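Local coordinates for tellurite resistance protein of COG3793 (Nostoc punctiforme, PDB 2OU3) that is of unknown function but belongs to the TerB tellurite-resistance family and binds zinc in the crystal, at residues 51-55 / 68-74. Residues are numbered along the deposited sequence; the frame is centred on the assembly and turned at random.
Sequences KDWAL and IEDLKTY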
loop_
_atom_site.group_PDB
_atom_site.type_symbol
_atom_site.label_atom_id
_atom_site.label_comp_id
_atom_site.label_asym_id
_atom_site.label_seq_id
_atom_site.Cartn_x
_atom_site.Cartn_y
_atom_site.Cartn_z
ATOM N N LYS A 51 2.212 -10.467 -14.711
ATOM C CA LYS A 51 1.107 -11.216 -14.070
ATOM C C LYS A 51 1.367 -11.453 -12.588
ATOM O O LYS A 51 0.448 -11.347 -11.750
ATOM C CB LYS A 51 0.809 -12.562 -14.772
ATOM C CG LYS A 51 -0.524 -13.220 -14.236
ATOM C CD LYS A 51 -1.043 -14.338 -15.121
ATOM C CE LYS A 51 -2.338 -14.919 -14.558
ATOM N NZ LYS A 51 -3.015 -15.870 -15.498
ATOM N N ASP A 52 2.623 -11.744 -12.250
ATOM C CA ASP A 52 2.999 -11.955 -10.864
ATOM C C ASP A 52 2.775 -10.734 -9.999
ATOM O O ASP A 52 2.320 -10.882 -8.870
ATOM C CB ASP A 52 4.429 -12.401 -10.707
ATOM C CG ASP A 52 4.643 -13.817 -11.201
ATOM O OD1 ASP A 52 3.640 -14.504 -11.508
ATOM O OD2 ASP A 52 5.819 -14.227 -11.309
ATOM N N TRP A 53 3.102 -9.551 -10.511
ATOM C CA TRP A 53 2.823 -8.319 -9.784
ATOM C C TRP A 53 1.321 -8.123 -9.532
ATOM O O TRP A 53 0.877 -7.725 -8.427
ATOM C CB TRP A 53 3.371 -7.162 -10.590
ATOM C CG TRP A 53 3.451 -5.901 -9.831
ATOM C CD1 TRP A 53 4.541 -5.431 -9.152
ATOM C CD2 TRP A 53 2.431 -4.914 -9.693
ATOM N NE1 TRP A 53 4.256 -4.220 -8.611
ATOM C CE2 TRP A 53 2.965 -3.880 -8.908
ATOM C CE3 TRP A 53 1.104 -4.812 -10.141
ATOM C CZ2 TRP A 53 2.233 -2.751 -8.563
ATOM C CZ3 TRP A 53 0.374 -3.704 -9.770
ATOM C CH2 TRP A 53 0.950 -2.681 -8.993
ATOM N N ALA A 54 0.522 -8.399 -10.548
ATOM C CA ALA A 54 -0.934 -8.249 -10.448
ATOM C C ALA A 54 -1.515 -9.197 -9.379
ATOM O O ALA A 54 -2.354 -8.794 -8.562
ATOM C CB ALA A 54 -1.572 -8.525 -11.798
ATOM N N LEU A 55 -1.061 -10.460 -9.397
ATOM C CA LEU A 55 -1.515 -11.466 -8.435
ATOM C C LEU A 55 -1.098 -11.105 -7.024
ATOM O O LEU A 55 -1.873 -11.282 -6.073
ATOM C CB LEU A 55 -0.958 -12.842 -8.781
ATOM C CG LEU A 55 -1.479 -13.593 -9.997
ATOM C CD1 LEU A 55 -0.782 -14.940 -10.099
ATOM C CD2 LEU A 55 -2.895 -13.834 -9.874
ATOM N N ILE A 68 -7.159 -16.023 -6.161
ATOM C CA ILE A 68 -5.804 -16.091 -6.716
ATOM C C ILE A 68 -5.588 -17.359 -7.543
ATOM O O ILE A 68 -5.031 -17.312 -8.654
ATOM C CB ILE A 68 -4.717 -15.970 -5.595
ATOM C CG1 ILE A 68 -4.910 -14.678 -4.807
ATOM C CG2 ILE A 68 -3.307 -16.041 -6.202
ATOM C CD1 ILE A 68 -4.906 -13.366 -5.622
ATOM N N GLU A 69 -6.048 -18.493 -7.040
ATOM C CA GLU A 69 -5.916 -19.729 -7.810
ATOM C C GLU A 69 -6.595 -19.621 -9.180
ATOM O O GLU A 69 -6.068 -20.050 -10.212
ATOM C CB GLU A 69 -6.517 -20.883 -7.042
ATOM C CG GLU A 69 -5.745 -21.177 -5.771
ATOM C CD GLU A 69 -4.362 -21.774 -6.026
ATOM O OE1 GLU A 69 -3.985 -22.049 -7.195
ATOM O OE2 GLU A 69 -3.641 -21.943 -5.021
ATOM N N ASP A 70 -7.764 -18.996 -9.183
ATOM C CA ASP A 70 -8.541 -18.819 -10.419
ATOM C C ASP A 70 -7.898 -17.768 -11.371
ATOM O O ASP A 70 -7.939 -17.933 -12.602
ATOM C CB ASP A 70 -9.988 -18.475 -10.046
ATOM C CG ASP A 70 -10.883 -18.289 -11.225
ATOM O OD1 ASP A 70 -11.366 -19.301 -11.747
ATOM O OD2 ASP A 70 -11.163 -17.126 -11.568
ATOM N N LEU A 71 -7.281 -16.728 -10.829
ATOM C CA LEU A 71 -6.501 -15.789 -11.659
ATOM C C LEU A 71 -5.274 -16.453 -12.282
ATOM O O LEU A 71 -4.895 -16.124 -13.409
ATOM C CB LEU A 71 -6.059 -14.547 -10.853
ATOM C CG LEU A 71 -7.122 -13.530 -10.451
ATOM C CD1 LEU A 71 -6.575 -12.446 -9.494
ATOM C CD2 LEU A 71 -7.734 -12.907 -11.678
ATOM N N LYS A 72 -4.631 -17.357 -11.542
ATOM C CA LYS A 72 -3.456 -18.070 -12.061
ATOM C C LYS A 72 -3.736 -18.787 -13.376
ATOM O O LYS A 72 -2.909 -18.746 -14.276
ATOM C CB LYS A 72 -2.888 -19.069 -11.039
ATOM C CG LYS A 72 -2.137 -18.366 -9.913
ATOM C CD LYS A 72 -1.221 -19.274 -9.117
ATOM C CE LYS A 72 -1.824 -19.721 -7.798
ATOM N NZ LYS A 72 -0.803 -19.753 -6.689
ATOM N N THR A 73 -4.910 -19.406 -13.487
ATOM C CA THR A 73 -5.310 -20.168 -14.684
ATOM C C THR A 73 -6.105 -19.331 -15.701
ATOM O O THR A 73 -6.419 -19.787 -16.805
ATOM C CB THR A 73 -6.159 -21.377 -14.269
ATOM O OG1 THR A 73 -7.353 -20.928 -13.598
ATOM C CG2 THR A 73 -5.358 -22.297 -13.326
ATOM N N TYR A 74 -6.414 -18.093 -15.346
ATOM C CA TYR A 74 -7.227 -17.256 -16.196
ATOM C C TYR A 74 -6.462 -16.799 -17.426
ATOM O O TYR A 74 -5.360 -16.247 -17.333
ATOM C CB TYR A 74 -7.700 -16.039 -15.439
ATOM C CG TYR A 74 -8.623 -15.107 -16.220
ATOM C CD1 TYR A 74 -9.929 -15.470 -16.507
ATOM C CD2 TYR A 74 -8.216 -13.812 -16.555
ATOM C CE1 TYR A 74 -10.790 -14.600 -17.177
ATOM C CE2 TYR A 74 -9.067 -12.937 -17.233
ATOM C CZ TYR A 74 -10.350 -13.335 -17.524
ATOM O OH TYR A 74 -11.199 -12.486 -18.180
#
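Lys51 reaches across to the C-terminal end of helix 65-73 and hydrogen-bonds to main-chain carbonyls there. Its side chain is fully extended, with all four chi angles in the t well, and this stretch carries the amine across the gap between two nearly antiparallel helices. Lys51 NZ donates three hydrogen bonds: to Leu71 O at 2.8 Å, Lys72 O at 3.1 Å and Tyr74 O at 3.0 Å. The first two carbonyls belong to the last turn of the helix, so a positive charge sits at the negative end of its dipole. The segment axes lie 10.9 Å apart at 162°, and Lys51 and Leu55 bridge the space. Leu55, one turn after Lys51, takes the mt rotamer. Leu55 CD2 packs on Leu71 CB at 3.4 Å, and Leu55 CD1 meets Lys72 CG at 3.7 Å. Ile68, in the mm rotamer, brings Ile68 CD1 to 3.7 Å from Leu55 O. Lys72 lends its aliphatic part, although its CA-to-CB bond points away. The pair forms a helical hairpin of helices 48-60 and 65-73 within the all-helical TerB-family region. Helix 26-41 packs against Ala54 and Leu71, while Leu8 of the second subunit covers Leu55 and Ile68.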